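Side-chain contacts in OBG-type G domain-containing protein (Pyrococcus horikoshii, PDB 2E87), which is of unknown function but holds GDP in an Obg-type G domain joined to a NOG1-like helical bundle, and so is probably a GTP-binding protein: residues R43-E46 against E47-R51; I98-A101 against I102-R106. All coordinates share one frame; numbering follows the deposited sequence.

Contact 1. Residues R43-E46 against E47-R51; sequences RLRE and ELRVR
E46 and R49 form a local i to i+3 salt bridge within helix 38-67, in the NOG1-type N-terminal helical bundle. R49 NH1 reaches E46 OE1 at 3.2 Å. The bond is weak, with an N-H...O angle of 127°, and the carboxylate and guanidinium planes are turned 62° apart. R49 reaches back along the helix, and the bend of E46 at chi2 (-69°) turns OE1 toward it. OE1 has its stronger partner in R129 NE; its exact place is uncertain, so the R49 bond is doubtful in detail. R45 CB lies obliquely to the R49 guanidinium, 3.8 Å from NH1. The polar end of R45 goes to A29 O. On another side, R43 and E47 run side by side in the same direction. E47 OE2 lies 3.4 Å from R43 CG, so an aliphatic part of the arginine does the touching. An alanine in place of R49 would probably cost E46 its weak second charged partner and leave R45 CB without the guanidinium beside it. The helix borders two others of the bundle. E46 and R49 face helix 122-142 at I125, R129 and Y133, while E47 and V50 meet helix 88-117 at R117 and V113.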
# COMPACT_ATOMS: atom_id res chain seq x y z
N ARG A 43 -17.51 -29.10 -36.69
CA ARG A 43 -17.53 -27.64 -36.74
C ARG A 43 -18.13 -27.01 -35.47
O ARG A 43 -17.63 -25.98 -35.00
CB ARG A 43 -18.30 -27.18 -37.99
CG ARG A 43 -18.43 -25.67 -38.15
CD ARG A 43 -18.90 -25.29 -39.56
NE ARG A 43 -20.26 -25.76 -39.87
CZ ARG A 43 -20.63 -26.26 -41.04
NH1 ARG A 43 -19.75 -26.37 -42.04
NH2 ARG A 43 -21.88 -26.68 -41.22
N LEU A 44 -19.18 -27.61 -34.92
CA LEU A 44 -19.79 -27.07 -33.70
C LEU A 44 -18.93 -27.39 -32.49
O LEU A 44 -19.04 -26.75 -31.45
CB LEU A 44 -21.18 -27.65 -33.47
CG LEU A 44 -22.25 -27.44 -34.56
CD1 LEU A 44 -23.55 -28.10 -34.11
CD2 LEU A 44 -22.45 -25.96 -34.80
N ARG A 45 -18.10 -28.42 -32.61
CA ARG A 45 -17.24 -28.79 -31.50
C ARG A 45 -16.07 -27.84 -31.46
O ARG A 45 -15.69 -27.35 -30.39
CB ARG A 45 -16.72 -30.23 -31.66
CG ARG A 45 -17.59 -31.28 -31.02
CD ARG A 45 -16.82 -32.54 -30.66
NE ARG A 45 -17.71 -33.57 -30.12
CZ ARG A 45 -18.41 -34.42 -30.88
NH1 ARG A 45 -18.31 -34.36 -32.20
NH2 ARG A 45 -19.22 -35.30 -30.31
N GLU A 46 -15.49 -27.59 -32.63
CA GLU A 46 -14.35 -26.70 -32.76
C GLU A 46 -14.75 -25.30 -32.31
O GLU A 46 -13.96 -24.61 -31.67
CB GLU A 46 -13.87 -26.72 -34.20
CG GLU A 46 -13.41 -28.10 -34.64
CD GLU A 46 -12.12 -28.54 -33.96
OE1 GLU A 46 -11.88 -28.15 -32.80
OE2 GLU A 46 -11.35 -29.31 -34.57
N GLU A 47 -15.97 -24.90 -32.64
CA GLU A 47 -16.48 -23.59 -32.22
C GLU A 47 -16.58 -23.57 -30.70
O GLU A 47 -16.24 -22.57 -30.06
CB GLU A 47 -17.87 -23.33 -32.80
CG GLU A 47 -17.86 -22.85 -34.22
CD GLU A 47 -19.25 -22.80 -34.83
OE1 GLU A 47 -20.16 -22.20 -34.21
OE2 GLU A 47 -19.41 -23.36 -35.93
N LEU A 48 -17.06 -24.67 -30.12
CA LEU A 48 -17.21 -24.75 -28.68
C LEU A 48 -15.83 -24.64 -28.04
O LEU A 48 -15.67 -23.95 -27.05
CB LEU A 48 -17.87 -26.07 -28.27
CG LEU A 48 -17.95 -26.32 -26.76
CD1 LEU A 48 -18.79 -25.24 -26.06
CD2 LEU A 48 -18.54 -27.68 -26.52
N ARG A 49 -14.84 -25.32 -28.61
CA ARG A 49 -13.50 -25.27 -28.07
C ARG A 49 -12.97 -23.85 -28.10
O ARG A 49 -12.43 -23.36 -27.10
CB ARG A 49 -12.55 -26.16 -28.86
CG ARG A 49 -12.74 -27.64 -28.67
CD ARG A 49 -11.53 -28.39 -29.21
NE ARG A 49 -11.60 -29.83 -28.98
CZ ARG A 49 -12.35 -30.66 -29.68
NH1 ARG A 49 -13.08 -30.20 -30.69
NH2 ARG A 49 -12.38 -31.95 -29.37
N VAL A 50 -13.12 -23.18 -29.24
CA VAL A 50 -12.63 -21.81 -29.35
C VAL A 50 -13.26 -20.89 -28.31
O VAL A 50 -12.58 -20.03 -27.75
CB VAL A 50 -12.89 -21.25 -30.76
CG1 VAL A 50 -12.68 -19.75 -30.78
CG2 VAL A 50 -11.95 -21.91 -31.75
N ARG A 51 -14.54 -21.08 -28.03
CA ARG A 51 -15.22 -20.24 -27.05
C ARG A 51 -14.82 -20.57 -25.62
O ARG A 51 -14.72 -19.67 -24.79
CB ARG A 51 -16.74 -20.37 -27.17
CG ARG A 51 -17.32 -19.91 -28.48
CD ARG A 51 -18.73 -19.40 -28.27
NE ARG A 51 -19.44 -19.21 -29.54
CZ ARG A 51 -19.99 -20.20 -30.24
NH1 ARG A 51 -19.92 -21.45 -29.79
NH2 ARG A 51 -20.60 -19.93 -31.38

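Contact 2. Residues I98-A101 against I102-R106; sequences IDWA and IRIIR
The indole of W100 carries the side chain of I104 over one face, and the guanidinium of R103 meets D99 at its edge. I104 CG1 makes a CH-pi contact with the five-membered ring, 3.6 Å from its centroid and 20° off the ring normal. CG1 also lies too near W100 O in the model, so the closeness of this fit is uncertain. I104 CD1 lies over the same face, 3.3 Å from W100 NE1. The first torsion of W100 sends the indole along the helix towards the next turn. R103 NH2 approaches the indole obliquely, 4.3 Å from W100 CD1.

The second flat group belongs to a salt bridge. R103 NE donates to D99 OD1 at 3.2 Å, with a nearly straight N-H...O angle of 171°. The oxygen lies almost in the guanidinium plane. NE meets it on the syn side, but 32° out of the carboxylate plane. The bends of R103 at chi2 and chi3 fold the chain back, so that the edge with NE and NH2 faces the acid. NH2 is farther from OD1, at 3.7 Å.

I98 and I102 touch more loosely, CG2 to CD1 at 4.2 Å. Backbone bonds join I102, R103 and I105 to the carbonyls four residues earlier. I105 also packs its CG1 against A101 O, at 3.2 Å.

These are i to i+4 contacts along helix 88-117, a long helix of the N-terminal bundle. Different sides of it face different neighbours. I102 and I105 lie on helix 38-67, at L65 and at S54, V57 and R58. W100 and A101 meet V139 of helix 122-142 and the nearby I143. I98 reaches helix 144-156 at L147 and L150.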
# COMPACT_ATOMS: atom_id res chain seq x y z
N ILE A 98 -2.25 -7.29 -19.05
CA ILE A 98 -3.34 -8.23 -18.84
C ILE A 98 -4.57 -7.78 -19.63
O ILE A 98 -5.16 -8.56 -20.38
CB ILE A 98 -3.65 -8.35 -17.33
CG1 ILE A 98 -2.50 -9.07 -16.63
CG2 ILE A 98 -4.93 -9.11 -17.12
CD1 ILE A 98 -2.76 -9.40 -15.16
N ASP A 99 -4.93 -6.51 -19.49
CA ASP A 99 -6.08 -5.95 -20.20
C ASP A 99 -5.89 -6.12 -21.71
O ASP A 99 -6.83 -6.45 -22.43
CB ASP A 99 -6.24 -4.46 -19.85
CG ASP A 99 -7.26 -3.76 -20.73
OD1 ASP A 99 -6.88 -3.30 -21.84
OD2 ASP A 99 -8.44 -3.68 -20.33
N TRP A 100 -4.67 -5.89 -22.18
CA TRP A 100 -4.38 -6.03 -23.58
C TRP A 100 -4.65 -7.48 -24.02
O TRP A 100 -5.29 -7.71 -25.04
CB TRP A 100 -2.91 -5.66 -23.85
CG TRP A 100 -2.44 -6.03 -25.23
CD1 TRP A 100 -2.67 -5.35 -26.38
CD2 TRP A 100 -1.75 -7.24 -25.61
NE1 TRP A 100 -2.17 -6.05 -27.46
CE2 TRP A 100 -1.60 -7.21 -27.01
CE3 TRP A 100 -1.25 -8.33 -24.89
CZ2 TRP A 100 -0.98 -8.24 -27.72
CZ3 TRP A 100 -0.63 -9.37 -25.60
CH2 TRP A 100 -0.50 -9.31 -27.00
N ALA A 101 -4.17 -8.45 -23.24
CA ALA A 101 -4.34 -9.86 -23.57
C ALA A 101 -5.83 -10.25 -23.64
O ALA A 101 -6.25 -10.98 -24.54
CB ALA A 101 -3.61 -10.73 -22.55
N ILE A 102 -6.61 -9.75 -22.68
CA ILE A 102 -8.03 -10.03 -22.63
C ILE A 102 -8.70 -9.52 -23.90
O ILE A 102 -9.54 -10.19 -24.49
CB ILE A 102 -8.70 -9.34 -21.43
CG1 ILE A 102 -8.21 -9.99 -20.14
CG2 ILE A 102 -10.20 -9.43 -21.53
CD1 ILE A 102 -8.76 -9.37 -18.89
N ARG A 103 -8.28 -8.33 -24.32
CA ARG A 103 -8.85 -7.70 -25.50
C ARG A 103 -8.52 -8.44 -26.80
O ARG A 103 -9.40 -8.70 -27.60
CB ARG A 103 -8.37 -6.24 -25.58
CG ARG A 103 -9.44 -5.22 -25.94
CD ARG A 103 -9.41 -3.98 -25.02
NE ARG A 103 -8.05 -3.49 -24.76
CZ ARG A 103 -7.17 -3.16 -25.70
NH1 ARG A 103 -7.48 -3.28 -26.99
NH2 ARG A 103 -5.95 -2.74 -25.35
N ILE A 104 -7.25 -8.79 -27.01
CA ILE A 104 -6.87 -9.50 -28.23
C ILE A 104 -7.51 -10.89 -28.31
O ILE A 104 -7.84 -11.37 -29.40
CB ILE A 104 -5.36 -9.69 -28.31
CG1 ILE A 104 -4.66 -8.45 -27.75
CG2 ILE A 104 -4.96 -9.92 -29.75
CD1 ILE A 104 -5.15 -7.14 -28.37
N ILE A 105 -7.66 -11.55 -27.17
CA ILE A 105 -8.24 -12.89 -27.14
C ILE A 105 -9.72 -12.87 -27.50
O ILE A 105 -10.21 -13.78 -28.17
CB ILE A 105 -8.01 -13.54 -25.77
CG1 ILE A 105 -6.55 -13.97 -25.68
CG2 ILE A 105 -8.94 -14.72 -25.58
CD1 ILE A 105 -6.13 -14.40 -24.30
N ARG A 106 -10.41 -11.83 -27.05
CA ARG A 106 -11.83 -11.67 -27.35
C ARG A 106 -11.96 -11.46 -28.86
O ARG A 106 -12.83 -12.04 -29.52
CB ARG A 106 -12.39 -10.46 -26.61
CG ARG A 106 -13.81 -10.13 -26.99
CD ARG A 106 -14.73 -11.29 -26.67
NE ARG A 106 -15.82 -11.41 -27.63
CZ ARG A 106 -16.84 -12.25 -27.51
NH1 ARG A 106 -16.92 -13.05 -26.45
NH2 ARG A 106 -17.78 -12.30 -28.45

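Both contacts lie in the NOG1-type N-terminal helical domain and follow one another along the chain. Contact 1 is on helix 38-67 and contact 2 on helix 88-117, with helix 76-86 between these two in sequence. Their centres are 20 Å apart and their nearest atoms about 7 Å, so they do not touch. The two helices do pack on each other through their side chains. Helix 122-142 borders both contacts. The two contacts thus mark different levels of one bundle, and contact 1 is the farther from the chain's centre. Both are local contacts within helices of the bundle, away from the GDP site.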